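Local coordinates for metallo-beta-lactamase (Pseudomonas stutzeri, PDB 4WD6), which probably hydrolyses the amide bond of beta-lactam antibiotics with the help of zinc ions, yielding substituted beta-amino acids, at residues A[129-134]-A[188-193]. Numbering follows the deposited sequence.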
loop_
_atom_site.group_PDB
_atom_site.type_symbol
_atom_site.label_atom_id
_atom_site.label_comp_id
_atom_site.label_asym_id
_atom_site.label_seq_id
_atom_site.Cartn_x
_atom_site.Cartn_y
_atom_site.Cartn_z
ATOM N N LEU A 129 -1.499 2.264 16.306
ATOM C CA LEU A 129 -2.579 2.545 15.361
ATOM C C LEU A 129 -2.389 1.826 14.012
ATOM O O LEU A 129 -3.355 1.350 13.425
ATOM C CB LEU A 129 -2.619 4.044 15.113
ATOM C CG LEU A 129 -3.433 4.583 13.948
ATOM C CD1 LEU A 129 -4.888 4.733 14.373
ATOM C CD2 LEU A 129 -2.850 5.911 13.484
ATOM N N ILE A 130 -1.145 1.765 13.555
ATOM C CA ILE A 130 -0.775 1.098 12.322
ATOM C C ILE A 130 0.243 -0.010 12.527
ATOM O O ILE A 130 1.333 0.245 12.984
ATOM C CB ILE A 130 -0.125 2.089 11.378
ATOM C CG1 ILE A 130 -1.089 3.218 11.056
ATOM C CG2 ILE A 130 0.310 1.369 10.114
ATOM C CD1 ILE A 130 -0.496 4.310 10.217
ATOM N N GLU A 131 -0.119 -1.233 12.182
ATOM C CA GLU A 131 0.795 -2.363 12.190
ATOM C C GLU A 131 1.150 -2.758 10.759
ATOM O O GLU A 131 0.278 -2.766 9.860
ATOM C CB GLU A 131 0.146 -3.595 12.791
ATOM C CG GLU A 131 -0.307 -3.515 14.224
ATOM C CD GLU A 131 -0.970 -4.819 14.611
ATOM O OE1 GLU A 131 -0.622 -5.845 13.980
ATOM O OE2 GLU A 131 -1.866 -4.821 15.476
ATOM N N VAL A 132 2.402 -3.168 10.592
ATOM C CA VAL A 132 2.966 -3.584 9.333
ATOM C C VAL A 132 3.400 -5.042 9.468
ATOM O O VAL A 132 4.061 -5.418 10.428
ATOM C CB VAL A 132 4.180 -2.707 9.014
ATOM C CG1 VAL A 132 4.752 -3.066 7.659
ATOM C CG2 VAL A 132 3.805 -1.215 9.111
ATOM N N PHE A 133 3.047 -5.874 8.507
ATOM C CA PHE A 133 3.299 -7.293 8.625
ATOM C C PHE A 133 3.796 -7.880 7.320
ATOM O O PHE A 133 3.185 -7.663 6.274
ATOM C CB PHE A 133 2.005 -7.971 9.039
ATOM C CG PHE A 133 2.103 -9.463 9.107
ATOM C CD1 PHE A 133 2.902 -10.075 10.062
ATOM C CD2 PHE A 133 1.425 -10.246 8.218
ATOM C CE1 PHE A 133 3.020 -11.456 10.133
ATOM C CE2 PHE A 133 1.523 -11.620 8.286
ATOM C CZ PHE A 133 2.312 -12.233 9.253
ATOM N N TYR A 134 4.893 -8.622 7.367
ATOM C CA TYR A 134 5.362 -9.406 6.205
ATOM C C TYR A 134 4.641 -10.773 6.171
ATOM O O TYR A 134 4.956 -11.636 6.937
ATOM C CB TYR A 134 6.864 -9.653 6.289
ATOM C CG TYR A 134 7.432 -10.380 5.089
ATOM C CD1 TYR A 134 7.307 -9.835 3.847
ATOM C CD2 TYR A 134 8.138 -11.591 5.204
ATOM C CE1 TYR A 134 7.815 -10.456 2.726
ATOM C CE2 TYR A 134 8.665 -12.233 4.073
ATOM C CZ TYR A 134 8.520 -11.640 2.835
ATOM O OH TYR A 134 9.015 -12.177 1.653
ATOM N N SER A 188 -5.212 -16.240 8.346
ATOM C CA SER A 188 -5.144 -16.706 9.751
ATOM C C SER A 188 -4.911 -15.558 10.714
ATOM O O SER A 188 -5.442 -15.536 11.824
ATOM C CB SER A 188 -4.011 -17.731 9.988
ATOM O OG SER A 188 -4.084 -18.851 9.112
ATOM N N ARG A 189 -4.064 -14.634 10.313
ATOM C CA ARG A 189 -3.698 -13.566 11.199
ATOM C C ARG A 189 -4.797 -12.523 11.309
ATOM O O ARG A 189 -5.018 -11.994 12.383
ATOM C CB ARG A 189 -2.423 -12.901 10.742
ATOM C CG ARG A 189 -1.906 -11.898 11.761
ATOM C CD ARG A 189 -0.554 -11.375 11.352
ATOM N NE ARG A 189 -0.053 -10.273 12.192
ATOM C CZ ARG A 189 0.656 -10.426 13.307
ATOM N NH1 ARG A 189 0.941 -11.630 13.757
ATOM N NH2 ARG A 189 1.102 -9.370 13.970
ATOM N N TYR A 190 -5.497 -12.242 10.214
ATOM C CA TYR A 190 -6.495 -11.147 10.202
ATOM C C TYR A 190 -7.937 -11.625 9.887
ATOM O O TYR A 190 -8.690 -10.956 9.196
ATOM C CB TYR A 190 -6.040 -10.042 9.226
ATOM C CG TYR A 190 -4.630 -9.550 9.481
ATOM C CD1 TYR A 190 -3.566 -9.803 8.572
ATOM C CD2 TYR A 190 -4.343 -8.837 10.621
ATOM C CE1 TYR A 190 -2.271 -9.345 8.838
ATOM C CE2 TYR A 190 -3.064 -8.385 10.883
ATOM C CZ TYR A 190 -2.044 -8.633 9.994
ATOM O OH TYR A 190 -0.817 -8.162 10.339
ATOM N N SER A 191 -8.315 -12.779 10.440
ATOM C CA SER A 191 -9.703 -13.269 10.436
ATOM C C SER A 191 -10.723 -12.227 10.926
ATOM O O SER A 191 -11.866 -12.203 10.472
ATOM C CB SER A 191 -9.791 -14.477 11.359
ATOM O OG SER A 191 -9.584 -14.090 12.716
ATOM N N GLU A 192 -10.311 -11.389 11.877
ATOM C CA GLU A 192 -11.102 -10.223 12.316
ATOM C C GLU A 192 -11.395 -9.179 11.253
ATOM O O GLU A 192 -12.232 -8.317 11.473
ATOM C CB GLU A 192 -10.345 -9.445 13.392
ATOM C CG GLU A 192 -10.394 -10.012 14.799
ATOM C CD GLU A 192 -9.435 -9.282 15.756
ATOM O OE1 GLU A 192 -8.493 -8.607 15.250
ATOM O OE2 GLU A 192 -9.607 -9.383 17.014
ATOM N N ALA A 193 -10.690 -9.203 10.127
ATOM C CA ALA A 193 -10.738 -8.073 9.200
ATOM C C ALA A 193 -12.114 -7.950 8.626
ATOM O O ALA A 193 -12.696 -8.955 8.236
ATOM C CB ALA A 193 -9.719 -8.244 8.076
#
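With CG anti to the backbone N in both Phe133 and Arg189 (chi1 -172° in the arginine), and the arginine chain stretched out as far as NE, the side chain of Arg189 is carried across the ring of Phe133. The contact joins strand 130-133, in the five-stranded sheet of this αβ/βα metallo-beta-lactamase fold, to the C-terminal end of helix 176-189, which packs against that sheet; the contact itself lies away from the zinc site. Arg189 CD sits over the middle of the phenyl face, 3.6 Å from the centroid of the Phe133 ring, in a CH-pi contact. Beyond it the guanidinium lies flat on the same ring, the planes only 6° apart; this cation-pi stack is off-centre, shifted toward CD1.

Tyr190, the first residue past the helix, turns its edge toward the face of Phe133 in an offset edge-to-face pair, planes at 81°. Its OH comes within 3.1 Å of Phe133 CB. Tyr190 CE1 lies 3.9 Å from Phe133 CD2, while Arg189 CG covers one face of the tyrosine ring and Trp147 of the neighbouring strand 145-148 also meets it. A type I turn from Tyr190 to Ala193 then leads the chain toward strand 195-198. Glu131, two residues before Phe133 on the same side of the strand, adds a long salt bridge from OE1 to Arg189 NH2 (3.9 Å), its carboxylate turned steeply against the guanidinium; Glu122 makes another weak ion pair with NH2. What fixes the rotation of the guanidinium is probably the hydrogen bond from Arg189 NE to Tyr190 OH, 2.9 Å long and close to the guanidinium plane.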